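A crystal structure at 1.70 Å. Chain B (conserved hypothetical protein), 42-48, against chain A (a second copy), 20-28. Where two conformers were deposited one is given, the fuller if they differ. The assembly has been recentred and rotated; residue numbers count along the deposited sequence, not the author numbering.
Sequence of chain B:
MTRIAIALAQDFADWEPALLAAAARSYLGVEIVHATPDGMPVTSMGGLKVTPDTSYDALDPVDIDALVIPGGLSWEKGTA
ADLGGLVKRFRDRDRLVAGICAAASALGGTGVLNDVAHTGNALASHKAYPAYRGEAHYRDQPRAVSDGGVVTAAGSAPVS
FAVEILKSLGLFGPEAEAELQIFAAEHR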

# COMPACT_ATOMS: atom_id res chain seq x y z
N VAL B 42 -11.11 -10.56 -5.44
CA VAL B 42 -11.68 -9.67 -4.44
C VAL B 42 -11.33 -8.25 -4.87
O VAL B 42 -10.41 -8.05 -5.71
CB VAL B 42 -11.12 -9.92 -3.03
CG1 VAL B 42 -11.57 -11.30 -2.56
CG2 VAL B 42 -9.57 -9.80 -3.02
N THR B 43 -12.00 -7.27 -4.27
CA THR B 43 -11.75 -5.87 -4.60
C THR B 43 -11.29 -5.18 -3.34
O THR B 43 -11.97 -5.27 -2.31
CB THR B 43 -12.98 -5.21 -5.17
OG1 THR B 43 -13.32 -5.86 -6.43
CG2 THR B 43 -12.66 -3.75 -5.48
N SER B 44 -10.13 -4.58 -3.38
CA SER B 44 -9.61 -3.92 -2.16
C SER B 44 -10.47 -2.69 -1.74
O SER B 44 -11.28 -2.18 -2.54
CB SER B 44 -8.19 -3.43 -2.43
OG SER B 44 -8.20 -2.27 -3.28
N MSE B 45 -10.17 -2.13 -0.56
CA MSE B 45 -10.80 -0.87 -0.16
C MSE B 45 -10.62 0.20 -1.24
O MSE B 45 -11.52 1.02 -1.46
CB MSE B 45 -10.17 -0.39 1.14
CG MSE B 45 -10.89 -1.02 2.31
SE MSE B 45 -9.95 -0.59 4.03
CE MSE B 45 -10.42 1.21 4.04
N GLY B 46 -9.41 0.24 -1.79
CA GLY B 46 -9.09 1.23 -2.84
C GLY B 46 -9.58 0.90 -4.24
O GLY B 46 -9.40 1.75 -5.16
N GLY B 47 -10.35 -0.19 -4.38
CA GLY B 47 -10.96 -0.60 -5.68
C GLY B 47 -10.09 -1.48 -6.60
O GLY B 47 -10.49 -1.75 -7.77
N LEU B 48 -8.95 -1.96 -6.13
CA LEU B 48 -8.13 -2.83 -6.97
C LEU B 48 -8.84 -4.17 -7.05
O LEU B 48 -9.13 -4.79 -6.01
CB LEU B 48 -6.77 -3.11 -6.31
CG LEU B 48 -5.74 -2.02 -6.26
CD1 LEU B 48 -4.48 -2.61 -5.47
CD2 LEU B 48 -5.28 -1.55 -7.67
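Chain A 20-28: LAAAARSYL

A helix packs closely against a turn when both partners keep their side chains small at the point of nearest approach and the turn offers a carbonyl to donors on the helix. The contact between these two copies of one protein illustrates the principle. Chain B leaves a strand at B:Val42 and B:Thr43 and folds into a type I beta turn from B:Ser44 to B:Gly47, closed by the backbone hydrogen bond from B:Gly47 N to B:Ser44 O at 2.9 Å. The turn is braced by B:Leu48 N, which donates to B:Ser44 OG at 3.0 Å, and by B:Ser44 N, which donates to B:Leu48 O at 2.8 Å. Against it lies a helix of chain A that is already under way at A:Leu20 and is held by successive backbone hydrogen bonds, such as A:Arg25 N to A:Ala21 O at 3.0 Å.

A:Leu20 takes no part in the contact. A:Ala21, the next residue, points its CB toward the turn and meets B:Gly46, where the absence of a side chain is what permits the approach: a CB built on that glycine would lie 2.8 Å from A:Ala21 CB, a clash. Instead, B:Gly46 CA comes within 3.5 Å of A:Ala21 C and makes a CA-H...O contact with A:Ala21 O, also at 3.5 Å. The CA atoms of the two stretches are nearest at A:Ala22, where those of B:Gly46 and A:Ala22 are 3.6 Å apart. The methyl of A:Ala22 also serves the selenomethionine B:Met45, its CB lying 3.9 Å from B:Met45 CB. A:Ala23 points away, and A:Ala24 makes no contact, as expected when a helix presents one side to its partner.

One turn of helix after A:Ala21, A:Arg25 reaches the loop again. Its side chain is extended, with chi1 to chi3 all t, and runs past the two glycines: A:Arg25 CD is 3.6 Å from both B:Gly46 C and B:Gly47 N, while B:Gly47 CA lies over one face of the guanidinium. A CB on B:Gly47 would come within a tight 3.1 Å of A:Arg25 CD, although the backbone angles there call for glycine by themselves. B:Met45 O lies at the edge of the guanidinium, near its plane, and A:Arg25 NH1 donates a nearly straight hydrogen bond to it at 3.0 Å, with an angle of 164°. Farther out, A:Arg25 NH2 is 4.0 Å from B:Thr43 CG2.

A:Ser26 converges on the same acceptor. With chi1 in the m well, its OG donates to B:Met45 O at 2.9 Å, so two consecutive helix residues share one carbonyl, and this OG also lies 3.4 Å from B:Met45 CB. A:Tyr27 closes the contact. Its CB points sideways, but the ring comes nearer, placing A:Tyr27 CE2 3.7 Å from B:Met45 CE, the tip of the selenomethionine. A:Leu28 lies out of reach. Polar fixation thus centres on one carbonyl, while small residues let the backbones meet.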

# COMPACT_ATOMS: atom_id res chain seq x y z
N LEU A 20 -4.00 6.52 -0.54
CA LEU A 20 -4.88 7.45 -1.22
C LEU A 20 -6.13 6.74 -1.72
O LEU A 20 -7.25 7.23 -1.48
CB LEU A 20 -4.19 8.14 -2.39
CG LEU A 20 -5.27 8.92 -3.16
CD1 LEU A 20 -5.56 10.23 -2.47
CD2 LEU A 20 -4.98 9.07 -4.65
N ALA A 21 -5.95 5.64 -2.46
CA ALA A 21 -7.13 4.99 -3.04
C ALA A 21 -8.05 4.47 -1.95
O ALA A 21 -9.27 4.65 -2.01
CB ALA A 21 -6.70 3.85 -3.98
N ALA A 22 -7.47 3.80 -0.94
CA ALA A 22 -8.32 3.18 0.09
C ALA A 22 -9.12 4.24 0.87
O ALA A 22 -10.31 4.05 1.15
CB ALA A 22 -7.45 2.37 1.04
N ALA A 23 -8.45 5.34 1.28
CA ALA A 23 -9.12 6.37 2.10
C ALA A 23 -10.15 7.12 1.25
O ALA A 23 -11.29 7.29 1.67
CB ALA A 23 -8.09 7.34 2.65
N ALA A 24 -9.73 7.51 0.04
CA ALA A 24 -10.63 8.25 -0.86
C ALA A 24 -11.91 7.45 -1.16
O ALA A 24 -13.00 7.96 -0.99
CB ALA A 24 -9.96 8.72 -2.15
N ARG A 25 -11.76 6.17 -1.48
CA ARG A 25 -12.87 5.39 -1.97
C ARG A 25 -13.75 4.92 -0.79
O ARG A 25 -14.97 4.93 -0.84
CB ARG A 25 -12.36 4.20 -2.79
CG ARG A 25 -13.50 3.29 -3.27
CD ARG A 25 -12.93 2.25 -4.27
NE ARG A 25 -13.94 1.31 -4.78
CZ ARG A 25 -14.28 0.14 -4.23
NH1 ARG A 25 -13.74 -0.26 -3.09
NH2 ARG A 25 -15.19 -0.66 -4.81
N SER A 26 -13.08 4.46 0.28
CA SER A 26 -13.81 3.82 1.38
C SER A 26 -14.34 4.79 2.41
O SER A 26 -15.38 4.51 3.03
CB SER A 26 -12.97 2.63 1.99
OG SER A 26 -12.87 1.61 1.01
N TYR A 27 -13.68 5.94 2.57
CA TYR A 27 -14.06 6.92 3.60
C TYR A 27 -14.61 8.24 3.09
O TYR A 27 -15.41 8.87 3.77
CB TYR A 27 -12.93 7.16 4.61
CG TYR A 27 -12.69 5.90 5.43
CD1 TYR A 27 -13.76 5.32 6.14
CD2 TYR A 27 -11.46 5.29 5.48
CE1 TYR A 27 -13.59 4.16 6.89
CE2 TYR A 27 -11.27 4.11 6.23
CZ TYR A 27 -12.35 3.55 6.92
OH TYR A 27 -12.23 2.41 7.69
N LEU A 28 -14.22 8.64 1.88
CA LEU A 28 -14.46 10.01 1.39
C LEU A 28 -15.40 10.06 0.17
O LEU A 28 -15.62 11.14 -0.42
CB LEU A 28 -13.11 10.69 1.10
CG LEU A 28 -12.07 10.73 2.24
CD1 LEU A 28 -10.82 11.53 1.78
CD2 LEU A 28 -12.66 11.36 3.53